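Local coordinates for PfVFT1 (Plasmodium falciparum, PDB 5JKQ), which is a bi-lobed Venus flytrap protein of the malaria parasite that probably binds a small solute between its lobes, at residues 66-71 against 143-148; 197-202 against 247-252; 216-221 against 270-275. The protein carries 3 engineered substitutions. All coordinates share one frame; numbering follows the deposited sequence.

Contact 1 of 3, residues 66-71 against 143-148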
ATOM      1  N   ASP A  66       2.121 -22.392  19.062  1.00 23.83           N
ATOM      2  CA  ASP A  66       2.713 -21.323  19.860  1.00 21.08           C
ATOM      3  C   ASP A  66       3.124 -20.176  18.940  1.00 21.73           C
ATOM      4  O   ASP A  66       4.306 -19.985  18.658  1.00 19.10           O
ATOM      5  CB  ASP A  66       3.918 -21.836  20.656  1.00 25.13           C
ATOM      6  CG  ASP A  66       4.422 -20.825  21.680  1.00 31.12           C
ATOM      7  OD1 ASP A  66       3.955 -19.665  21.668  1.00 27.01           O
ATOM      8  OD2 ASP A  66       5.294 -21.190  22.499  1.00 24.42           O
ATOM      9  N   ASP A  67       2.135 -19.418  18.472  1.00 23.80           N
ATOM     10  CA  ASP A  67       2.383 -18.318  17.546  1.00 19.60           C
ATOM     11  C   ASP A  67       1.517 -17.107  17.882  1.00 15.96           C
ATOM     12  O   ASP A  67       0.770 -17.120  18.859  1.00 22.87           O
ATOM     13  CB  ASP A  67       2.139 -18.778  16.102  1.00 19.34           C
ATOM     14  CG  ASP A  67       0.688 -19.143  15.830  1.00 20.37           C
ATOM     15  OD1 ASP A  67      -0.091 -19.302  16.793  1.00 20.41           O
ATOM     16  OD2 ASP A  67       0.332 -19.285  14.641  1.00 15.96           O
ATOM     17  N   VAL A  68       1.630 -16.062  17.070  1.00 25.84           N
ATOM     18  CA  VAL A  68       0.895 -14.821  17.296  1.00 16.16           C
ATOM     19  C   VAL A  68      -0.612 -15.024  17.147  1.00 20.07           C
ATOM     20  O   VAL A  68      -1.392 -14.450  17.904  1.00 23.70           O
ATOM     21  CB  VAL A  68       1.372 -13.714  16.321  1.00 28.33           C
ATOM     22  CG1 VAL A  68       0.429 -12.508  16.325  1.00 23.79           C
ATOM     23  CG2 VAL A  68       2.786 -13.282  16.677  1.00 22.65           C
ATOM     24  N   LEU A  69      -1.022 -15.837  16.178  1.00 19.64           N
ATOM     25  CA  LEU A  69      -2.443 -16.014  15.913  1.00 17.82           C
ATOM     26  C   LEU A  69      -3.144 -16.640  17.114  1.00 19.68           C
ATOM     27  O   LEU A  69      -4.277 -16.284  17.429  1.00 23.38           O
ATOM     28  CB  LEU A  69      -2.672 -16.875  14.668  1.00 14.89           C
ATOM     29  CG  LEU A  69      -4.126 -16.905  14.182  1.00  9.88           C
ATOM     30  CD1 LEU A  69      -4.551 -15.545  13.649  1.00 16.52           C
ATOM     31  CD2 LEU A  69      -4.332 -17.975  13.126  1.00 25.38           C
ATOM     32  N   SER A  70      -2.467 -17.564  17.789  1.00 25.39           N
ATOM     33  CA  SER A  70      -3.031 -18.202  18.973  1.00 24.57           C
ATOM     34  C   SER A  70      -3.283 -17.188  20.088  1.00 23.92           C
ATOM     35  O   SER A  70      -4.231 -17.332  20.860  1.00 29.73           O
ATOM     36  CB  SER A  70      -2.109 -19.313  19.472  1.00 24.90           C
ATOM     37  OG  SER A  70      -2.203 -20.458  18.642  1.00 22.07           O
ATOM     38  N   GLU A  71      -2.436 -16.166  20.170  1.00 22.61           N
ATOM     39  CA  GLU A  71      -2.635 -15.096  21.141  1.00 23.90           C
ATOM     40  C   GLU A  71      -3.876 -14.288  20.774  1.00 22.96           C
ATOM     41  O   GLU A  71      -4.709 -13.981  21.629  1.00 17.42           O
ATOM     42  CB  GLU A  71      -1.409 -14.181  21.206  1.00 25.22           C
ATOM     43  CG  GLU A  71      -0.120 -14.892  21.593  1.00 30.70           C
ATOM     44  CD  GLU A  71       1.075 -13.956  21.622  1.00 36.42           C
ATOM     45  OE1 GLU A  71       0.881 -12.731  21.471  1.00 37.78           O
ATOM     46  OE2 GLU A  71       2.210 -14.447  21.796  1.00 38.13           O
ATOM     47  N   ASP A 143       4.417  -4.355  20.324  1.00 22.15           N
ATOM     48  CA  ASP A 143       3.306  -3.547  20.818  1.00 23.32           C
ATOM     49  C   ASP A 143       2.068  -3.789  19.959  1.00 25.52           C
ATOM     50  O   ASP A 143       0.940  -3.555  20.393  1.00 24.53           O
ATOM     51  CB  ASP A 143       3.667  -2.060  20.816  1.00 32.56           C
ATOM     52  CG  ASP A 143       4.769  -1.724  21.801  1.00 36.26           C
ATOM     53  OD1 ASP A 143       4.743  -2.258  22.930  1.00 31.48           O
ATOM     54  OD2 ASP A 143       5.664  -0.928  21.445  1.00 40.32           O
ATOM     55  N   ILE A 144       2.296  -4.264  18.738  1.00 27.87           N
ATOM     56  CA  ILE A 144       1.224  -4.546  17.793  1.00 28.83           C
ATOM     57  C   ILE A 144       1.489  -5.865  17.078  1.00 22.10           C
ATOM     58  O   ILE A 144       2.634  -6.306  16.976  1.00 21.70           O
ATOM     59  CB  ILE A 144       1.079  -3.416  16.750  1.00 21.59           C
ATOM     60  CG1 ILE A 144       2.449  -3.083  16.145  1.00 28.59           C
ATOM     61  CG2 ILE A 144       0.452  -2.188  17.394  1.00 18.92           C
ATOM     62  CD1 ILE A 144       2.422  -2.050  15.034  1.00 25.39           C
ATOM     63  N   HIS A 145       0.424  -6.496  16.596  1.00 16.52           N
ATOM     64  CA  HIS A 145       0.546  -7.709  15.797  1.00 22.01           C
ATOM     65  C   HIS A 145       0.750  -7.359  14.325  1.00 22.12           C
ATOM     66  O   HIS A 145       1.325  -8.140  13.564  1.00 21.31           O
ATOM     67  CB  HIS A 145      -0.700  -8.584  15.957  1.00 21.88           C
ATOM     68  CG  HIS A 145      -1.019  -8.930  17.378  1.00 21.97           C
ATOM     69  ND1 HIS A 145      -2.287  -8.811  17.905  1.00 23.77           N
ATOM     70  CD2 HIS A 145      -0.238  -9.401  18.379  1.00 18.86           C
ATOM     71  CE1 HIS A 145      -2.273  -9.188  19.170  1.00 19.44           C
ATOM     72  NE2 HIS A 145      -1.041  -9.552  19.483  1.00 23.44           N
HETATM   73  N   MSE A 146       0.291  -6.169  13.943  1.00 21.07           N
HETATM   74  CA  MSE A 146       0.210  -5.771  12.542  1.00 23.18           C
HETATM   75  C   MSE A 146       0.318  -4.277  12.327  1.00 20.58           C
HETATM   76  O   MSE A 146      -0.078  -3.489  13.184  1.00 26.92           O
HETATM   77  CB  MSE A 146      -1.122  -6.203  11.947  1.00 25.88           C
HETATM   78  CG  MSE A 146      -1.197  -7.601  11.444  1.00 27.07           C
HETATM   79 SE   MSE A 146      -2.975  -7.846  10.705  1.00 27.55          SE
HETATM   80  CE  MSE A 146      -2.622  -7.230   8.892  1.00 15.39           C
ATOM     81  N   THR A 147       0.805  -3.898  11.152  1.00 21.44           N
ATOM     82  CA  THR A 147       0.629  -2.541  10.659  1.00 17.75           C
ATOM     83  C   THR A 147      -0.673  -2.498   9.871  1.00 18.16           C
ATOM     84  O   THR A 147      -1.215  -3.540   9.499  1.00 18.04           O
ATOM     85  CB  THR A 147       1.790  -2.088   9.755  1.00 19.30           C
ATOM     86  OG1 THR A 147       1.757  -2.826   8.526  1.00 21.78           O
ATOM     87  CG2 THR A 147       3.130  -2.295  10.447  1.00 22.42           C
ATOM     88  N   ASP A 148      -1.178  -1.296   9.623  1.00 18.11           N
ATOM     89  CA  ASP A 148      -2.316  -1.121   8.733  1.00 18.81           C
ATOM     90  C   ASP A 148      -1.907  -1.560   7.326  1.00 19.30           C
ATOM     91  O   ASP A 148      -0.720  -1.715   7.043  1.00 16.15           O
ATOM     92  CB  ASP A 148      -2.785   0.337   8.739  1.00 20.51           C
ATOM     93  CG  ASP A 148      -4.166   0.509   8.142  1.00 25.60           C
ATOM     94  OD1 ASP A 148      -4.307   0.352   6.911  1.00 22.48           O
ATOM     95  OD2 ASP A 148      -5.110   0.815   8.903  1.00 15.46           O
TER
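Val-68 and His-145 meet at the surface of one lobe of the Venus flytrap fold. Val-68 lies on helix 68-75. His-145 lies just before strand 146-147, an outer strand of the three-stranded parallel sheet. The touching atom of the valine is CG1, which approaches CD2 of the imidazole of His-145 at 3.8 Å. CG1 also lies 4.1 Å from His-145 CB, so the methyl rests against the root of the ring as well as its CD2 side. It comes to the ring obliquely. The valine torsion sets this up: CG1 is anti to the backbone N (chi1 168°). ND1, on the other side of CG from CD2, accepts a hydrogen bond from the backbone N of Lys-79 on the neighbouring strand 77-83, which helps fix the ring's rotation. Glu-71, one helical turn on from Val-68, brings its carboxylate near the same ring without a bond. Any charge attraction there would be weak and would depend on the protonation of the histidine. Asp-67 caps the start of the helix: its OD1 accepts from Ser-70 N at 3.1 Å, the donor standing above the carboxylate plane. Across the contact, Glu-71 OE1 and His-145 NE2 stay 4.2 Å apart.

Contact 2 of 3, residues 197-202 against 247-252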
ATOM      1  N   SER A 197      11.548   6.379 -25.450  1.00 27.79           N
ATOM      2  CA  SER A 197      12.315   6.800 -26.614  1.00 34.20           C
ATOM      3  C   SER A 197      12.801   8.233 -26.452  1.00 27.98           C
ATOM      4  O   SER A 197      13.970   8.524 -26.692  1.00 26.26           O
ATOM      5  CB  SER A 197      11.476   6.670 -27.887  1.00 34.42           C
ATOM      6  OG  SER A 197      11.151   5.316 -28.144  1.00 44.47           O
ATOM      7  N   TYR A 198      11.910   9.125 -26.030  1.00 30.21           N
ATOM      8  CA  TYR A 198      12.270  10.527 -25.853  1.00 32.28           C
ATOM      9  C   TYR A 198      13.367  10.695 -24.801  1.00 30.10           C
ATOM     10  O   TYR A 198      14.370  11.363 -25.050  1.00 33.66           O
ATOM     11  CB  TYR A 198      11.047  11.356 -25.462  1.00 28.34           C
ATOM     12  CG  TYR A 198      11.325  12.841 -25.425  1.00 30.64           C
ATOM     13  CD1 TYR A 198      11.219  13.616 -26.573  1.00 27.34           C
ATOM     14  CD2 TYR A 198      11.702  13.467 -24.246  1.00 27.19           C
ATOM     15  CE1 TYR A 198      11.478  14.972 -26.546  1.00 28.40           C
ATOM     16  CE2 TYR A 198      11.963  14.823 -24.208  1.00 31.40           C
ATOM     17  CZ  TYR A 198      11.849  15.571 -25.361  1.00 30.84           C
ATOM     18  OH  TYR A 198      12.107  16.922 -25.330  1.00 32.34           O
ATOM     19  N   ILE A 199      13.178  10.087 -23.632  1.00 27.39           N
ATOM     20  CA  ILE A 199      14.170  10.169 -22.563  1.00 36.70           C
ATOM     21  C   ILE A 199      15.500   9.567 -23.019  1.00 33.09           C
ATOM     22  O   ILE A 199      16.565  10.004 -22.587  1.00 29.84           O
ATOM     23  CB  ILE A 199      13.688   9.447 -21.276  1.00 32.23           C
ATOM     24  CG1 ILE A 199      12.383  10.062 -20.759  1.00 33.42           C
ATOM     25  CG2 ILE A 199      14.750   9.498 -20.174  1.00 30.81           C
ATOM     26  CD1 ILE A 199      12.468  11.536 -20.410  1.00 34.85           C
ATOM     27  N   SER A 200      15.440   8.575 -23.902  1.00 33.70           N
ATOM     28  CA  SER A 200      16.653   7.929 -24.391  1.00 33.48           C
ATOM     29  C   SER A 200      17.387   8.827 -25.388  1.00 40.54           C
ATOM     30  O   SER A 200      18.614   8.792 -25.473  1.00 41.31           O
ATOM     31  CB  SER A 200      16.327   6.578 -25.035  1.00 34.99           C
ATOM     32  OG  SER A 200      15.744   6.742 -26.313  1.00 33.34           O
ATOM     33  N   LYS A 201      16.633   9.633 -26.133  1.00 37.04           N
ATOM     34  CA  LYS A 201      17.222  10.536 -27.122  1.00 42.95           C
ATOM     35  C   LYS A 201      17.768  11.813 -26.483  1.00 39.10           C
ATOM     36  O   LYS A 201      18.727  12.399 -26.986  1.00 45.63           O
ATOM     37  CB  LYS A 201      16.191  10.914 -28.196  1.00 42.36           C
ATOM     38  CG  LYS A 201      15.732   9.771 -29.103  1.00 40.12           C
ATOM     39  CD  LYS A 201      16.873   9.102 -29.854  1.00 54.12           C
ATOM     40  CE  LYS A 201      17.590  10.061 -30.792  1.00 60.92           C
ATOM     41  NZ  LYS A 201      18.671   9.377 -31.559  1.00 49.35           N
ATOM     42  N   ASN A 202      17.157  12.236 -25.379  1.00 42.48           N
ATOM     43  CA  ASN A 202      17.463  13.533 -24.773  1.00 37.77           C
ATOM     44  C   ASN A 202      18.051  13.428 -23.369  1.00 37.33           C
ATOM     45  O   ASN A 202      17.821  12.454 -22.655  1.00 44.16           O
ATOM     46  CB  ASN A 202      16.200  14.392 -24.734  1.00 36.22           C
ATOM     47  CG  ASN A 202      15.621  14.631 -26.114  1.00 35.40           C
ATOM     48  OD1 ASN A 202      14.746  13.894 -26.569  1.00 32.25           O
ATOM     49  ND2 ASN A 202      16.112  15.663 -26.790  1.00 40.99           N
ATOM     50  N   SER A 247       9.323  23.555 -17.304  1.00 22.27           N
ATOM     51  CA  SER A 247      10.521  23.333 -16.496  1.00 25.92           C
ATOM     52  C   SER A 247      10.780  21.840 -16.288  1.00 30.48           C
ATOM     53  O   SER A 247      11.929  21.410 -16.167  1.00 26.90           O
ATOM     54  CB  SER A 247      10.391  24.034 -15.144  1.00 21.83           C
ATOM     55  OG  SER A 247       9.293  23.527 -14.404  1.00 30.06           O
ATOM     56  N   HIS A 248       9.703  21.061 -16.242  1.00 30.89           N
ATOM     57  CA  HIS A 248       9.793  19.610 -16.097  1.00 30.71           C
ATOM     58  C   HIS A 248       9.059  18.924 -17.246  1.00 20.84           C
ATOM     59  O   HIS A 248       7.922  19.275 -17.560  1.00 22.20           O
ATOM     60  CB  HIS A 248       9.211  19.168 -14.753  1.00 22.36           C
ATOM     61  CG  HIS A 248       9.924  19.744 -13.568  1.00 30.37           C
ATOM     62  ND1 HIS A 248      10.000  21.100 -13.333  1.00 24.92           N
ATOM     63  CD2 HIS A 248      10.595  19.148 -12.555  1.00 27.12           C
ATOM     64  CE1 HIS A 248      10.684  21.314 -12.223  1.00 23.38           C
ATOM     65  NE2 HIS A 248      11.056  20.146 -11.732  1.00 31.91           N
ATOM     66  N   ILE A 249       9.714  17.948 -17.867  1.00 19.60           N
ATOM     67  CA  ILE A 249       9.189  17.318 -19.075  1.00 17.93           C
ATOM     68  C   ILE A 249       7.867  16.595 -18.820  1.00 24.72           C
ATOM     69  O   ILE A 249       6.992  16.574 -19.686  1.00 30.34           O
ATOM     70  CB  ILE A 249      10.213  16.322 -19.674  1.00 24.57           C
ATOM     71  CG1 ILE A 249       9.740  15.803 -21.038  1.00 29.69           C
ATOM     72  CG2 ILE A 249      10.486  15.163 -18.710  1.00 26.96           C
ATOM     73  CD1 ILE A 249       9.662  16.875 -22.122  1.00 30.53           C
ATOM     74  N   ILE A 250       7.724  16.005 -17.636  1.00 19.61           N
ATOM     75  CA  ILE A 250       6.477  15.345 -17.259  1.00 22.81           C
ATOM     76  C   ILE A 250       6.141  15.595 -15.798  1.00 20.78           C
ATOM     77  O   ILE A 250       6.992  16.011 -15.008  1.00 17.89           O
ATOM     78  CB  ILE A 250       6.530  13.812 -17.496  1.00 22.79           C
ATOM     79  CG1 ILE A 250       7.597  13.152 -16.612  1.00 21.42           C
ATOM     80  CG2 ILE A 250       6.778  13.512 -18.967  1.00 14.82           C
ATOM     81  CD1 ILE A 250       7.488  11.646 -16.553  1.00 17.05           C
ATOM     82  N   GLY A 251       4.886  15.333 -15.458  1.00 19.00           N
ATOM     83  CA  GLY A 251       4.425  15.361 -14.085  1.00 18.32           C
ATOM     84  C   GLY A 251       3.846  14.005 -13.734  1.00 22.50           C
ATOM     85  O   GLY A 251       2.983  13.492 -14.449  1.00 18.71           O
ATOM     86  N   VAL A 252       4.337  13.417 -12.648  1.00 20.86           N
ATOM     87  CA  VAL A 252       3.854  12.122 -12.184  1.00 11.69           C
ATOM     88  C   VAL A 252       2.898  12.324 -11.016  1.00 21.90           C
ATOM     89  O   VAL A 252       3.237  12.984 -10.033  1.00 12.94           O
ATOM     90  CB  VAL A 252       5.006  11.199 -11.744  1.00 14.44           C
ATOM     91  CG1 VAL A 252       4.492   9.783 -11.523  1.00 20.98           C
ATOM     92  CG2 VAL A 252       6.125  11.203 -12.778  1.00 19.44           C
TER
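Ile-249 points its side chain at helix 192-201 and meets Tyr-198 and Ile-199 there. From CB the chain divides. CG1 runs anti to the backbone N (chi1 -172°), which sends this branch towards the tyrosine. CG1 itself comes to 4.0 Å from Tyr-198 CE2. Its terminal methyl goes closer: Ile-249 CD1 lies 3.7 Å from Tyr-198 CE2. The same methyl is 4.0 Å from Tyr-198 OH, so it sits by the outer end of the ring. It meets that ring obliquely. The other branch, CG2, turns to the second helix residue and lies 4.5 Å from Ile-199 CD1, a looser touch. No hydrogen bond crosses between the segments, and the contact is apolar packing. Tyr-198 extends from the helix with CG anti to its own backbone N (chi1 -173°), and its side chain and that of Ile-249 approach from opposite directions. Tyr-187 also meets the tyrosine ring, and Leu-205 touches both Tyr-198 and Ile-199. The backbone of Ile-249 is hydrogen-bonded to Lys-206, at the start of strand 206-209. Strands 206-209 and 250-253 run parallel, and helix 192-201 precedes the first of them. The helix packs beside the entry to this parallel pair, within an alpha/beta lobe of the Venus flytrap fold.

Contact 3 of 3, residues 216-221 against 270-275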
ATOM      1  N   ASN A 216       9.433   7.309  -7.662  1.00 19.48           N
ATOM      2  CA  ASN A 216      10.031   5.985  -7.527  1.00 22.13           C
ATOM      3  C   ASN A 216       9.514   5.010  -8.580  1.00 20.86           C
ATOM      4  O   ASN A 216      10.273   4.196  -9.105  1.00 20.18           O
ATOM      5  CB  ASN A 216       9.770   5.422  -6.127  1.00 21.40           C
ATOM      6  CG  ASN A 216      10.900   5.721  -5.156  1.00 34.65           C
ATOM      7  OD1 ASN A 216      12.077   5.647  -5.511  1.00 40.93           O
ATOM      8  ND2 ASN A 216      10.546   6.060  -3.922  1.00 31.98           N
ATOM      9  N   ALA A 217       8.225   5.098  -8.887  1.00 23.34           N
ATOM     10  CA  ALA A 217       7.619   4.218  -9.879  1.00 20.44           C
ATOM     11  C   ALA A 217       8.269   4.408 -11.248  1.00 20.62           C
ATOM     12  O   ALA A 217       8.354   3.467 -12.036  1.00 24.23           O
ATOM     13  CB  ALA A 217       6.121   4.465  -9.962  1.00 22.78           C
ATOM     14  N   LEU A 218       8.731   5.626 -11.521  1.00 19.39           N
ATOM     15  CA  LEU A 218       9.390   5.930 -12.789  1.00 24.04           C
ATOM     16  C   LEU A 218      10.905   5.771 -12.693  1.00 22.44           C
ATOM     17  O   LEU A 218      11.571   5.529 -13.700  1.00 30.03           O
ATOM     18  CB  LEU A 218       9.046   7.349 -13.249  1.00 19.55           C
ATOM     19  CG  LEU A 218       7.793   7.463 -14.120  1.00 26.08           C
ATOM     20  CD1 LEU A 218       6.543   7.592 -13.263  1.00 21.27           C
ATOM     21  CD2 LEU A 218       7.918   8.626 -15.086  1.00 24.78           C
ATOM     22  N   LYS A 219      11.447   5.914 -11.488  1.00 19.83           N
ATOM     23  CA  LYS A 219      12.877   5.729 -11.272  1.00 23.32           C
ATOM     24  C   LYS A 219      13.277   4.300 -11.626  1.00 32.89           C
ATOM     25  O   LYS A 219      14.389   4.053 -12.099  1.00 28.55           O
ATOM     26  CB  LYS A 219      13.255   6.045  -9.823  1.00 23.22           C
ATOM     27  CG  LYS A 219      14.760   6.107  -9.571  1.00 24.95           C
ATOM     28  CD  LYS A 219      15.101   5.901  -8.104  1.00 27.62           C
ATOM     29  CE  LYS A 219      15.967   7.027  -7.566  1.00 42.20           C
ATOM     30  NZ  LYS A 219      15.220   8.312  -7.487  1.00 35.81           N
ATOM     31  N   ASN A 220      12.361   3.365 -11.397  1.00 29.62           N
ATOM     32  CA  ASN A 220      12.576   1.966 -11.748  1.00 32.31           C
ATOM     33  C   ASN A 220      12.823   1.785 -13.240  1.00 33.11           C
ATOM     34  O   ASN A 220      13.494   0.841 -13.658  1.00 31.60           O
ATOM     35  CB  ASN A 220      11.369   1.123 -11.326  1.00 34.75           C
ATOM     36  CG  ASN A 220      11.258   0.968  -9.823  1.00 37.36           C
ATOM     37  OD1 ASN A 220      12.264   0.905  -9.115  1.00 43.33           O
ATOM     38  ND2 ASN A 220      10.028   0.903  -9.327  1.00 38.00           N
ATOM     39  N   ILE A 221      12.272   2.695 -14.037  1.00 31.47           N
ATOM     40  CA  ILE A 221      12.371   2.610 -15.488  1.00 29.07           C
ATOM     41  C   ILE A 221      13.571   3.385 -16.019  1.00 27.57           C
ATOM     42  O   ILE A 221      14.345   2.864 -16.822  1.00 34.70           O
ATOM     43  CB  ILE A 221      11.093   3.154 -16.171  1.00 29.84           C
ATOM     44  CG1 ILE A 221       9.841   2.466 -15.614  1.00 28.78           C
ATOM     45  CG2 ILE A 221      11.171   2.983 -17.688  1.00 33.33           C
ATOM     46  CD1 ILE A 221       9.789   0.962 -15.847  1.00 30.43           C
ATOM     47  N   SER A 270       0.456   5.132 -16.887  1.00 16.99           N
ATOM     48  CA  SER A 270       1.662   4.351 -17.148  1.00 21.83           C
ATOM     49  C   SER A 270       1.490   2.897 -16.726  1.00 22.91           C
ATOM     50  O   SER A 270       2.220   2.020 -17.189  1.00 26.29           O
ATOM     51  CB  SER A 270       2.861   4.951 -16.413  1.00 22.19           C
ATOM     52  OG  SER A 270       2.709   4.821 -15.008  1.00 19.46           O
ATOM     53  N   PHE A 271       0.531   2.664 -15.832  1.00 22.34           N
ATOM     54  CA  PHE A 271       0.295   1.355 -15.225  1.00 19.70           C
ATOM     55  C   PHE A 271       1.504   0.886 -14.415  1.00 19.26           C
ATOM     56  O   PHE A 271       1.622  -0.294 -14.089  1.00 24.99           O
ATOM     57  CB  PHE A 271      -0.072   0.318 -16.293  1.00 24.66           C
ATOM     58  CG  PHE A 271      -1.363   0.613 -17.005  1.00 20.48           C
ATOM     59  CD1 PHE A 271      -2.520   0.855 -16.285  1.00 16.38           C
ATOM     60  CD2 PHE A 271      -1.419   0.651 -18.389  1.00 23.34           C
ATOM     61  CE1 PHE A 271      -3.710   1.125 -16.928  1.00 20.00           C
ATOM     62  CE2 PHE A 271      -2.611   0.922 -19.040  1.00 31.73           C
ATOM     63  CZ  PHE A 271      -3.757   1.159 -18.305  1.00 24.34           C
ATOM     64  N   LEU A 272       2.397   1.820 -14.096  1.00 21.75           N
ATOM     65  CA  LEU A 272       3.456   1.576 -13.126  1.00 23.56           C
ATOM     66  C   LEU A 272       2.850   1.738 -11.739  1.00 25.23           C
ATOM     67  O   LEU A 272       2.538   2.852 -11.319  1.00 23.82           O
ATOM     68  CB  LEU A 272       4.627   2.540 -13.333  1.00 21.21           C
ATOM     69  CG  LEU A 272       5.370   2.406 -14.666  1.00 28.95           C
ATOM     70  CD1 LEU A 272       6.244   3.627 -14.918  1.00 24.06           C
ATOM     71  CD2 LEU A 272       6.208   1.128 -14.700  1.00 27.21           C
ATOM     72  N   LYS A 273       2.674   0.625 -11.036  1.00 27.76           N
ATOM     73  CA  LYS A 273       1.864   0.614  -9.824  1.00 22.32           C
ATOM     74  C   LYS A 273       2.659   0.864  -8.550  1.00 12.81           C
ATOM     75  O   LYS A 273       3.858   0.600  -8.478  1.00 20.76           O
ATOM     76  CB  LYS A 273       1.131  -0.723  -9.703  1.00 26.43           C
ATOM     77  CG  LYS A 273       0.311  -1.094 -10.928  1.00 25.09           C
ATOM     78  CD  LYS A 273      -0.643   0.019 -11.322  1.00 22.61           C
ATOM     79  CE  LYS A 273      -1.551  -0.400 -12.467  1.00 26.91           C
ATOM     80  NZ  LYS A 273      -2.846  -0.949 -11.984  1.00 28.33           N
ATOM     81  N   THR A 274       1.956   1.385  -7.549  1.00 21.05           N
ATOM     82  CA  THR A 274       2.484   1.539  -6.201  1.00 21.06           C
ATOM     83  C   THR A 274       1.679   0.622  -5.288  1.00 24.71           C
ATOM     84  O   THR A 274       0.481   0.827  -5.094  1.00 21.71           O
ATOM     85  CB  THR A 274       2.396   3.004  -5.716  1.00 28.49           C
ATOM     86  OG1 THR A 274       3.177   3.843  -6.579  1.00 24.03           O
ATOM     87  CG2 THR A 274       2.900   3.143  -4.284  1.00 16.86           C
ATOM     88  N   GLY A 275       2.336  -0.399  -4.746  1.00 29.00           N
ATOM     89  CA  GLY A 275       1.665  -1.393  -3.929  1.00 23.35           C
ATOM     90  C   GLY A 275       1.515  -0.989  -2.474  1.00 18.15           C
ATOM     91  O   GLY A 275       2.284  -0.178  -1.959  1.00 20.49           O
TER
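Leu-272 is the centre of this contact, and three residues of helix 212-222 pack against it. The apolar contacts come first. Ala-217 CB faces Leu-272 CB at 4.2 Å, where the two backbones are nearest. The leucine's two methyls then share out Ile-221: Leu-272 CD1 is 3.8 Å from Ile-221 CG1, and Leu-272 CD2 is 3.8 Å from Ile-221 CD1. Leu-218 adds its CG, 4.2 Å from Leu-272 CD1. With CG anti to the carbonyl carbon (chi1 -64°), the leucine branch is set against the helix and both methyls touch it. One approach is to a polar atom: Leu-272 CD1 lies 3.6 Å from Ala-217 O, a van der Waals contact with the helix backbone. No hydrogen bond crosses; those that position Leu-272 lie on the strand side. Ser-270 OG accepts from Leu-272 N at 3.2 Å and 161°, forming an ST turn that positions the leucine backbone. Asn-179 of strand 175-184 donates to Leu-272 O through its ND2, and its backbone O is bonded to Ser-270 OG. The helix crosses the strand at 120° between directions, with the axes 8.4 Å apart. Ala-217 also touches Asn-179, while Leu-218 packs on Ile-250 and Val-252 of strand 250-253.

In the fold
Contacts 2 and 3 lie on the same side of the chain's centre and reach the same mixed sheet, with their centres about 15 Å apart. Contact 1 is on the opposite side, about 46 Å from contact 2 between centres. Contact 1 is a surface contact, contact 2 is buried, and contact 3 is partly buried. Their chemistry follows: contact 1 pairs a methyl with an imidazole beside a carboxylate. Contact 2 sets a tyrosine and an isoleucine against an isoleucine leading into its strand, and contact 3 is aliphatic helix-on-strand packing. These two touch directly, where Ile-250 CD1 is 3.4 Å from Leu-218 CD2. Contact 1 sets a helix beside the edge of a separate, parallel sheet.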